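Local structure of serine protease MT3772 (Mycobacterium tuberculosis, 3K6Y) at residues V70-A74 and H75-G79. The protein is a membrane-associated serine protease, its protease domain forming this chain, probably required for resistance of the bacterium to acid and oxidative stress. Residues are numbered along the deposited sequence; the frame is centred on the assembly and turned at random.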
# COMPACT_ATOMS: atom_id res chain seq x y z
N VAL A 70 -0.28 9.69 17.38
CA VAL A 70 0.79 10.46 16.77
C VAL A 70 0.51 10.62 15.27
O VAL A 70 0.14 9.65 14.59
CB VAL A 70 2.13 9.74 16.98
CG1 VAL A 70 3.24 10.30 16.09
CG2 VAL A 70 2.55 9.88 18.43
N MET A 71 0.67 11.84 14.75
CA MET A 71 0.58 12.07 13.31
C MET A 71 2.00 12.15 12.73
O MET A 71 2.92 12.72 13.35
CB MET A 71 -0.19 13.37 13.01
CG MET A 71 -0.31 13.62 11.51
SD MET A 71 -1.44 14.98 11.11
CE MET A 71 -3.05 14.24 11.41
N THR A 72 2.15 11.61 11.52
CA THR A 72 3.38 11.73 10.74
C THR A 72 2.99 11.69 9.26
O THR A 72 1.80 11.66 8.94
CB THR A 72 4.39 10.61 11.11
OG1 THR A 72 5.65 10.86 10.45
CG2 THR A 72 3.90 9.21 10.76
N ASN A 73 3.97 11.74 8.36
CA ASN A 73 3.65 11.52 6.96
C ASN A 73 3.54 10.04 6.64
O ASN A 73 4.22 9.22 7.26
CB ASN A 73 4.72 12.13 6.04
CG ASN A 73 4.72 13.65 6.05
OD1 ASN A 73 5.78 14.26 6.22
ND2 ASN A 73 3.57 14.27 5.80
N ALA A 74 2.73 9.72 5.63
CA ALA A 74 2.68 8.33 5.17
C ALA A 74 4.06 7.87 4.72
O ALA A 74 4.45 6.74 4.98
CB ALA A 74 1.66 8.17 4.06
N HIS A 75 4.83 8.74 4.05
CA HIS A 75 6.11 8.29 3.52
C HIS A 75 7.15 8.02 4.60
O HIS A 75 8.17 7.41 4.33
CB HIS A 75 6.66 9.26 2.46
CG HIS A 75 7.18 10.56 3.02
ND1 HIS A 75 6.49 11.75 2.92
CD2 HIS A 75 8.37 10.86 3.61
CE1 HIS A 75 7.23 12.73 3.43
NE2 HIS A 75 8.37 12.21 3.87
N VAL A 76 6.88 8.42 5.84
CA VAL A 76 7.78 8.08 6.94
C VAL A 76 7.66 6.60 7.34
O VAL A 76 8.60 6.05 7.89
CB VAL A 76 7.55 9.05 8.12
CG1 VAL A 76 8.21 8.62 9.41
CG2 VAL A 76 8.02 10.42 7.72
N VAL A 77 6.52 5.97 7.02
CA VAL A 77 6.30 4.57 7.36
C VAL A 77 6.04 3.69 6.14
O VAL A 77 5.87 2.48 6.30
CB VAL A 77 5.12 4.41 8.40
CG1 VAL A 77 5.45 5.16 9.69
CG2 VAL A 77 3.78 4.88 7.83
N ALA A 78 6.03 4.27 4.94
CA ALA A 78 5.68 3.52 3.73
C ALA A 78 6.59 2.32 3.51
O ALA A 78 7.80 2.45 3.54
CB ALA A 78 5.77 4.44 2.53
N GLY A 79 5.98 1.16 3.31
CA GLY A 79 6.73 -0.06 3.03
C GLY A 79 7.28 -0.75 4.25
O GLY A 79 7.88 -1.81 4.12
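Asn73 lies alongside the imidazole of His75, the two side chains pointing the same way with amide and ring planes only 17° apart. Asn73 CB sits over one face of the ring in a CH-pi contact, 3.9 Å from the centroid of the His75 imidazole. Beyond it, Asn73 CG packs 3.7 Å from His75 CE1, and Asn73 OD1 approaches the same carbon at 3.5 Å. The other branch of the amide, ND2, turns to the backbone carbonyl of Asp104, a hydrogen bond that probably helps to hold the amide nearly parallel to the ring. The ring reaches this place because His75 CG stands between its own backbone N and carbonyl carbon (chi1 73°). His75 ND1 is hydrogen-bonded to Asp104 OD1 and NE2 to Ser183 OG. At the base of the ring the backbone makes two overlapping type I-like beta turns, 73-76 and 74-77: Val76 N donates to Asn73 O at 3.1 Å, and Val77 N to Ala74 O at 3.0 Å. Thr72 OG1, hydrogen-bonded to Thr61 O, lies 3.5 Å from Val76 CB. These overlapping turns, following strand 69-72 of the first six-stranded barrel, present the histidine of the predicted Ser-His-Asp catalytic triad in the cleft of a chymotrypsin-like protease.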